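Local atomic coordinates of B-cell lymphoma 3-encoded protein (Homo sapiens, PDB entry 1K1A), a protein that regulates transcription of NF-kappa-B target genes, holding the p50 subunit in the cytoplasm and acting as a coactivator with p50 or p52 homodimers in the nucleus. Residues 187-200 with 218-232. Sequence-based numbering, arbitrary orientation. Where two conformers were deposited one is given.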
ATOM      1  N   LEU A 187       6.353   9.633  17.745  1.00 15.64           N
ATOM      2  CA  LEU A 187       6.808   9.545  19.135  1.00 15.79           C
ATOM      3  C   LEU A 187       5.723   9.922  20.158  1.00 15.88           C
ATOM      4  O   LEU A 187       5.666   9.334  21.247  1.00 14.93           O
ATOM      5  CB  LEU A 187       8.076  10.378  19.337  1.00 15.54           C
ATOM      6  CG  LEU A 187       8.837  10.149  20.642  1.00 14.99           C
ATOM      7  CD1 LEU A 187       9.222   8.694  20.804  1.00 13.51           C
ATOM      8  CD2 LEU A 187      10.066  11.052  20.705  1.00 15.52           C
ATOM      9  N   HIS A 188       4.864  10.889  19.820  1.00 16.13           N
ATOM     10  CA  HIS A 188       3.745  11.217  20.713  1.00 16.57           C
ATOM     11  C   HIS A 188       2.919   9.962  20.943  1.00 16.99           C
ATOM     12  O   HIS A 188       2.562   9.648  22.071  1.00 16.87           O
ATOM     13  CB  HIS A 188       2.819  12.278  20.116  1.00 16.70           C
ATOM     14  CG  HIS A 188       3.407  13.650  20.060  1.00 16.39           C
ATOM     15  ND1 HIS A 188       3.233  14.578  21.063  1.00 17.61           N
ATOM     16  CD2 HIS A 188       4.120  14.270  19.094  1.00 17.70           C
ATOM     17  CE1 HIS A 188       3.836  15.703  20.728  1.00 17.00           C
ATOM     18  NE2 HIS A 188       4.378  15.543  19.535  1.00 18.08           N
ATOM     19  N   SER A 189       2.610   9.254  19.857  1.00 17.61           N
ATOM     20  CA  SER A 189       1.777   8.056  19.930  1.00 18.14           C
ATOM     21  C   SER A 189       2.405   6.943  20.754  1.00 18.59           C
ATOM     22  O   SER A 189       1.752   6.372  21.648  1.00 19.08           O
ATOM     23  CB  SER A 189       1.437   7.540  18.527  1.00 18.59           C
ATOM     24  OG  SER A 189       0.312   8.218  17.992  0.50 18.78           O
ATOM     25  N   ALA A 190       3.662   6.626  20.454  1.00 18.49           N
ATOM     26  CA  ALA A 190       4.379   5.575  21.171  1.00 18.68           C
ATOM     27  C   ALA A 190       4.541   5.927  22.643  1.00 18.86           C
ATOM     28  O   ALA A 190       4.370   5.073  23.514  1.00 18.49           O
ATOM     29  CB  ALA A 190       5.749   5.317  20.531  1.00 18.50           C
ATOM     30  N   SER A 191       4.863   7.188  22.912  1.00 19.34           N
ATOM     31  CA  SER A 191       5.079   7.655  24.278  1.00 20.45           C
ATOM     32  C   SER A 191       3.792   7.647  25.099  1.00 21.02           C
ATOM     33  O   SER A 191       3.783   7.191  26.247  1.00 20.67           O
ATOM     34  CB  SER A 191       5.685   9.061  24.284  1.00 20.22           C
ATOM     35  OG  SER A 191       5.760   9.568  25.609  1.00 21.50           O
ATOM     36  N   GLY A 192       2.716   8.164  24.509  1.00 21.55           N
ATOM     37  CA  GLY A 192       1.432   8.244  25.186  1.00 22.96           C
ATOM     38  C   GLY A 192       0.807   6.891  25.486  1.00 23.40           C
ATOM     39  O   GLY A 192       0.016   6.756  26.420  1.00 23.69           O
ATOM     40  N   ARG A 193       1.175   5.883  24.706  1.00 23.78           N
ATOM     41  CA  ARG A 193       0.615   4.544  24.877  1.00 24.38           C
ATOM     42  C   ARG A 193       1.563   3.602  25.602  1.00 24.08           C
ATOM     43  O   ARG A 193       1.227   2.445  25.849  1.00 24.24           O
ATOM     44  CB  ARG A 193       0.238   3.948  23.526  1.00 24.59           C
ATOM     45  CG  ARG A 193      -0.910   4.642  22.847  1.00 26.51           C
ATOM     46  CD  ARG A 193      -1.121   4.200  21.403  1.00 29.06           C
ATOM     47  NE  ARG A 193      -1.181   2.745  21.275  1.00 32.41           N
ATOM     48  CZ  ARG A 193      -1.424   2.109  20.132  1.00 34.16           C
ATOM     49  NH1 ARG A 193      -1.633   2.801  19.022  1.00 34.83           N
ATOM     50  NH2 ARG A 193      -1.465   0.784  20.097  1.00 34.60           N
ATOM     51  N   GLY A 194       2.756   4.093  25.920  1.00 23.87           N
ATOM     52  CA  GLY A 194       3.748   3.297  26.616  1.00 23.65           C
ATOM     53  C   GLY A 194       4.238   2.093  25.838  1.00 23.69           C
ATOM     54  O   GLY A 194       4.516   1.042  26.418  1.00 23.74           O
ATOM     55  N   LEU A 195       4.326   2.234  24.518  1.00 23.23           N
ATOM     56  CA  LEU A 195       4.851   1.175  23.668  1.00 23.00           C
ATOM     57  C   LEU A 195       6.378   1.221  23.729  1.00 22.65           C
ATOM     58  O   LEU A 195       7.026   1.742  22.821  1.00 22.44           O
ATOM     59  CB  LEU A 195       4.368   1.366  22.225  1.00 23.00           C
ATOM     60  CG  LEU A 195       2.972   0.856  21.848  1.00 23.96           C
ATOM     61  CD1 LEU A 195       2.025   0.865  23.030  1.00 24.77           C
ATOM     62  CD2 LEU A 195       2.398   1.652  20.678  1.00 24.14           C
ATOM     63  N   LEU A 196       6.941   0.665  24.804  1.00 22.08           N
ATOM     64  CA  LEU A 196       8.381   0.730  25.071  1.00 21.76           C
ATOM     65  C   LEU A 196       9.334   0.387  23.908  1.00 21.08           C
ATOM     66  O   LEU A 196      10.229   1.161  23.621  1.00 20.81           O
ATOM     67  CB  LEU A 196       8.750  -0.073  26.326  1.00 21.80           C
ATOM     68  CG  LEU A 196       7.990   0.287  27.613  1.00 23.13           C
ATOM     69  CD1 LEU A 196       8.629  -0.388  28.804  1.00 23.03           C
ATOM     70  CD2 LEU A 196       7.914   1.802  27.829  1.00 23.50           C
ATOM     71  N   PRO A 197       9.180  -0.775  23.273  1.00 20.60           N
ATOM     72  CA  PRO A 197      10.070  -1.150  22.165  1.00 20.22           C
ATOM     73  C   PRO A 197      10.055  -0.107  21.051  1.00 19.67           C
ATOM     74  O   PRO A 197      11.101   0.176  20.456  1.00 19.53           O
ATOM     75  CB  PRO A 197       9.479  -2.474  21.673  1.00 20.43           C
ATOM     76  CG  PRO A 197       8.740  -3.016  22.857  1.00 20.78           C
ATOM     77  CD  PRO A 197       8.178  -1.819  23.553  1.00 20.94           C
ATOM     78  N   LEU A 198       8.884   0.469  20.788  1.00 18.92           N
ATOM     79  CA  LEU A 198       8.758   1.492  19.757  1.00 18.49           C
ATOM     80  C   LEU A 198       9.397   2.808  20.189  1.00 17.60           C
ATOM     81  O   LEU A 198      10.023   3.490  19.386  1.00 17.22           O
ATOM     82  CB  LEU A 198       7.292   1.708  19.367  1.00 18.40           C
ATOM     83  CG  LEU A 198       6.770   0.788  18.248  1.00 19.75           C
ATOM     84  CD1 LEU A 198       6.836  -0.669  18.664  1.00 21.54           C
ATOM     85  CD2 LEU A 198       5.357   1.169  17.815  1.00 19.33           C
ATOM     86  N   VAL A 199       9.221   3.174  21.454  1.00 16.93           N
ATOM     87  CA  VAL A 199       9.827   4.394  21.957  1.00 16.11           C
ATOM     88  C   VAL A 199      11.342   4.289  21.802  1.00 15.85           C
ATOM     89  O   VAL A 199      11.992   5.213  21.309  1.00 15.90           O
ATOM     90  CB  VAL A 199       9.449   4.670  23.436  1.00 16.18           C
ATOM     91  CG1 VAL A 199      10.123   5.944  23.928  1.00 16.32           C
ATOM     92  CG2 VAL A 199       7.935   4.786  23.587  1.00 15.73           C
ATOM     93  N   ARG A 200      11.897   3.145  22.192  1.00 15.27           N
ATOM     94  CA  ARG A 200      13.339   2.932  22.096  1.00 15.33           C
ATOM     95  C   ARG A 200      13.826   3.059  20.658  1.00 14.99           C
ATOM     96  O   ARG A 200      14.840   3.713  20.398  1.00 15.03           O
ATOM     97  CB  ARG A 200      13.734   1.556  22.640  1.00 15.81           C
ATOM     98  CG  ARG A 200      13.735   1.448  24.168  1.00 17.81           C
ATOM     99  CD  ARG A 200      14.016   0.039  24.692  1.00 21.17           C
ATOM    100  NE  ARG A 200      13.766  -0.067  26.127  1.00 22.96           N
ATOM    101  CZ  ARG A 200      12.851  -0.853  26.674  1.00 23.93           C
ATOM    102  NH1 ARG A 200      12.085  -1.633  25.911  1.00 25.14           N
ATOM    103  NH2 ARG A 200      12.694  -0.860  27.991  1.00 24.19           N
ATOM    104  N   THR A 218       4.440  17.825  24.285  1.00 21.72           N
ATOM    105  CA  THR A 218       5.574  17.145  23.652  1.00 21.27           C
ATOM    106  C   THR A 218       5.475  15.673  24.027  1.00 21.20           C
ATOM    107  O   THR A 218       4.754  15.319  24.958  1.00 20.45           O
ATOM    108  CB  THR A 218       6.924  17.696  24.159  1.00 21.16           C
ATOM    109  OG1 THR A 218       6.996  17.554  25.587  1.00 20.46           O
ATOM    110  CG2 THR A 218       7.042  19.191  23.923  1.00 21.32           C
ATOM    111  N   PRO A 219       6.198  14.807  23.325  1.00 21.24           N
ATOM    112  CA  PRO A 219       6.187  13.383  23.666  1.00 21.65           C
ATOM    113  C   PRO A 219       6.584  13.183  25.130  1.00 22.38           C
ATOM    114  O   PRO A 219       6.118  12.250  25.789  1.00 22.58           O
ATOM    115  CB  PRO A 219       7.238  12.793  22.724  1.00 21.75           C
ATOM    116  CG  PRO A 219       7.248  13.728  21.558  1.00 21.29           C
ATOM    117  CD  PRO A 219       7.058  15.096  22.162  1.00 21.46           C
ATOM    118  N   LEU A 220       7.436  14.064  25.640  1.00 22.87           N
ATOM    119  CA  LEU A 220       7.843  13.981  27.031  1.00 23.86           C
ATOM    120  C   LEU A 220       6.635  14.213  27.948  1.00 23.86           C
ATOM    121  O   LEU A 220       6.421  13.474  28.913  1.00 24.03           O
ATOM    122  CB  LEU A 220       8.952  14.997  27.330  1.00 24.01           C
ATOM    123  CG  LEU A 220      10.190  14.441  28.035  1.00 26.13           C
ATOM    124  CD1 LEU A 220      10.985  15.567  28.703  1.00 27.46           C
ATOM    125  CD2 LEU A 220       9.808  13.377  29.051  1.00 27.34           C
ATOM    126  N   MET A 221       5.826  15.217  27.619  1.00 23.91           N
ATOM    127  CA  MET A 221       4.674  15.580  28.445  1.00 24.42           C
ATOM    128  C   MET A 221       3.538  14.559  28.449  1.00 24.83           C
ATOM    129  O   MET A 221       2.716  14.561  29.359  1.00 24.83           O
ATOM    130  CB  MET A 221       4.142  16.951  28.049  1.00 24.29           C
ATOM    131  CG  MET A 221       5.138  18.063  28.268  1.00 24.23           C
ATOM    132  SD  MET A 221       4.678  19.530  27.382  1.00 23.89           S
ATOM    133  CE  MET A 221       3.060  19.830  28.077  1.00 25.43           C
ATOM    134  N   VAL A 222       3.480  13.701  27.434  1.00 25.10           N
ATOM    135  CA  VAL A 222       2.429  12.689  27.380  1.00 25.70           C
ATOM    136  C   VAL A 222       2.938  11.308  27.796  1.00 25.98           C
ATOM    137  O   VAL A 222       2.204  10.334  27.726  1.00 26.14           O
ATOM    138  CB  VAL A 222       1.775  12.593  25.981  1.00 25.60           C
ATOM    139  CG1 VAL A 222       1.209  13.942  25.553  1.00 25.69           C
ATOM    140  CG2 VAL A 222       2.768  12.052  24.947  1.00 26.16           C
ATOM    141  N   ALA A 223       4.189  11.236  28.235  1.00 26.61           N
ATOM    142  CA  ALA A 223       4.786   9.965  28.632  1.00 27.38           C
ATOM    143  C   ALA A 223       3.856   9.222  29.577  1.00 28.33           C
ATOM    144  O   ALA A 223       3.413   9.771  30.588  1.00 28.36           O
ATOM    145  CB  ALA A 223       6.128  10.192  29.276  1.00 27.32           C
ATOM    146  N   ARG A 224       3.563   7.971  29.256  1.00 28.98           N
ATOM    147  CA  ARG A 224       2.618   7.202  30.051  1.00 29.92           C
ATOM    148  C   ARG A 224       3.157   6.764  31.417  1.00 29.81           C
ATOM    149  O   ARG A 224       2.388   6.571  32.357  1.00 30.28           O
ATOM    150  CB  ARG A 224       2.120   5.992  29.270  1.00 30.25           C
ATOM    151  CG  ARG A 224       0.809   5.452  29.784  1.00 32.21           C
ATOM    152  CD  ARG A 224       0.110   4.516  28.828  1.00 35.87           C
ATOM    153  NE  ARG A 224      -1.268   4.259  29.232  1.00 38.20           N
ATOM    154  CZ  ARG A 224      -1.926   3.147  28.944  1.00 39.58           C
ATOM    155  NH1 ARG A 224      -1.331   2.189  28.248  1.00 40.57           N
ATOM    156  NH2 ARG A 224      -3.180   2.990  29.350  1.00 40.40           N
ATOM    157  N   SER A 225       4.473   6.608  31.522  1.00 29.65           N
ATOM    158  CA  SER A 225       5.086   6.135  32.763  1.00 29.20           C
ATOM    159  C   SER A 225       6.522   6.614  32.909  1.00 28.57           C
ATOM    160  O   SER A 225       7.095   7.190  31.991  1.00 28.37           O
ATOM    161  CB  SER A 225       5.068   4.609  32.807  1.00 29.58           C
ATOM    162  OG  SER A 225       5.941   4.079  31.822  1.00 30.17           O
ATOM    163  N   ARG A 226       7.110   6.343  34.067  1.00 23.95           N
ATOM    164  CA  ARG A 226       8.481   6.747  34.341  1.00 20.35           C
ATOM    165  C   ARG A 226       9.500   6.011  33.457  1.00 18.61           C
ATOM    166  O   ARG A 226      10.580   6.528  33.180  1.00 17.67           O
ATOM    167  CB  ARG A 226       8.828   6.467  35.815  1.00 19.95           C
ATOM    168  CG  ARG A 226       8.234   7.494  36.779  1.00 20.39           C
ATOM    169  CD  ARG A 226       6.723   7.655  36.620  1.00 20.95           C
ATOM    170  NE  ARG A 226       6.267   9.035  36.848  1.00 22.31           N
ATOM    171  CZ  ARG A 226       5.555   9.741  35.961  1.00 21.58           C
ATOM    172  NH1 ARG A 226       5.039   9.163  34.871  1.00 22.21           N
ATOM    173  NH2 ARG A 226       5.301  11.052  36.084  1.00 21.90           N
ATOM    174  N   ARG A 227       9.151   4.803  33.021  1.00 19.29           N
ATOM    175  CA  ARG A 227      10.025   4.030  32.139  1.00 20.49           C
ATOM    176  C   ARG A 227      10.163   4.725  30.786  1.00 18.94           C
ATOM    177  O   ARG A 227      11.229   4.720  30.184  1.00 20.31           O
ATOM    178  CB  ARG A 227       9.446   2.629  31.920  1.00 19.70           C
ATOM    179  CG  ARG A 227      10.437   1.665  31.270  1.00 20.91           C
ATOM    180  CD  ARG A 227      11.379   1.007  32.277  1.00 21.51           C
ATOM    181  NE  ARG A 227      11.483  -0.450  32.099  1.00 23.35           N
ATOM    182  CZ  ARG A 227      12.640  -1.123  32.112  1.00 20.91           C
ATOM    183  NH1 ARG A 227      13.630  -0.777  32.943  1.00 23.33           N
ATOM    184  NH2 ARG A 227      12.904  -2.173  31.320  1.00 23.15           N
ATOM    185  N   VAL A 228       9.074   5.317  30.312  1.00 24.57           N
ATOM    186  CA  VAL A 228       9.093   6.052  29.050  1.00 24.17           C
ATOM    187  C   VAL A 228       9.952   7.299  29.178  1.00 24.21           C
ATOM    188  O   VAL A 228      10.795   7.582  28.322  1.00 23.46           O
ATOM    189  CB  VAL A 228       7.675   6.445  28.600  1.00 24.24           C
ATOM    190  CG1 VAL A 228       7.732   7.423  27.421  1.00 24.34           C
ATOM    191  CG2 VAL A 228       6.883   5.215  28.228  1.00 23.95           C
ATOM    192  N   ILE A 229       9.748   8.044  30.262  1.00 24.42           N
ATOM    193  CA  ILE A 229      10.524   9.253  30.502  1.00 25.26           C
ATOM    194  C   ILE A 229      12.011   8.926  30.480  1.00 25.17           C
ATOM    195  O   ILE A 229      12.815   9.642  29.879  1.00 24.70           O
ATOM    196  CB  ILE A 229      10.154   9.860  31.860  1.00 25.48           C
ATOM    197  CG1 ILE A 229       8.636   9.843  32.064  1.00 26.70           C
ATOM    198  CG2 ILE A 229      10.743  11.261  31.994  1.00 26.42           C
ATOM    199  CD1 ILE A 229       7.981  11.188  31.937  1.00 29.22           C
ATOM    200  N   ASP A 230      12.363   7.824  31.136  1.00 22.35           N
ATOM    201  CA  ASP A 230      13.751   7.378  31.223  1.00 20.67           C
ATOM    202  C   ASP A 230      14.358   7.174  29.844  1.00 21.12           C
ATOM    203  O   ASP A 230      15.504   7.546  29.599  1.00 20.80           O
ATOM    204  CB  ASP A 230      13.825   6.052  31.999  1.00 19.06           C
ATOM    205  CG  ASP A 230      13.874   6.242  33.515  1.00 20.96           C
ATOM    206  OD1 ASP A 230      13.943   7.427  34.011  1.00 23.83           O
ATOM    207  OD2 ASP A 230      13.852   5.219  34.293  1.00 25.00           O
ATOM    208  N   ILE A 231      13.587   6.567  28.949  1.00 26.57           N
ATOM    209  CA  ILE A 231      14.043   6.327  27.584  1.00 27.23           C
ATOM    210  C   ILE A 231      14.193   7.646  26.818  1.00 27.94           C
ATOM    211  O   ILE A 231      15.212   7.880  26.167  1.00 28.13           O
ATOM    212  CB  ILE A 231      13.078   5.363  26.859  1.00 27.08           C
ATOM    213  CG1 ILE A 231      13.125   3.986  27.525  1.00 26.88           C
ATOM    214  CG2 ILE A 231      13.437   5.258  25.385  1.00 26.58           C
ATOM    215  CD1 ILE A 231      11.877   3.145  27.325  1.00 28.39           C
ATOM    216  N   LEU A 232      13.190   8.514  26.926  1.00 28.91           N
ATOM    217  CA  LEU A 232      13.206   9.808  26.233  1.00 30.06           C
ATOM    218  C   LEU A 232      14.390  10.682  26.620  1.00 31.07           C
ATOM    219  O   LEU A 232      14.944  11.398  25.783  1.00 31.22           O
ATOM    220  CB  LEU A 232      11.908  10.571  26.490  1.00 29.49           C
ATOM    221  CG  LEU A 232      10.661   9.986  25.833  1.00 29.62           C
ATOM    222  CD1 LEU A 232       9.435  10.823  26.173  1.00 28.99           C
ATOM    223  CD2 LEU A 232      10.857   9.901  24.327  1.00 29.30           C
TER
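P219 lays its ring over one face of the H188 imidazole, a CH-pi contact in which P219 CD sits 3.9 Å from the ring centroid, offset toward the rim. With chi1 at -71°, H188 CG lies beside its own backbone N, and this swings the imidazole out to meet the proline. With an alanine here in place of the imidazole, that face of P219 would probably lose its cover and a gap would open beside T218. L187 meets the CB edge of the same proline, L187 CG lying 3.7 Å from P219 CB. One turn on, S191 makes two bonds: its OG donates to P219 O (2.7 Å), tilted from the carbonyl plane, while its backbone O accepts R224 N at 3.1 Å. G194 N reaches that same oxygen from the opposite face, as part of the Schellman turn ending helix 186-193. These are stacked ankyrin repeats, the sixth and seventh of the domain: helix 226-232 runs 14° from parallel to helix 196-200, while 218-223 packs against helix 187-193. Between the paired helices L196, V199, V228 and I231 make an aliphatic layer. V228 CG2 packs on L196 CD2 (3.6 Å) while its CG1 turns back to the S191 hydroxyl on helix 187-193, and V199 CG1 touches I231 CG2 at 3.7 Å. Beyond them I231 CD1 lies over one face of the R200 guanidinium, whose NH2 comes within 3.6 Å of R227 NH2, like charges with their planes 75° apart.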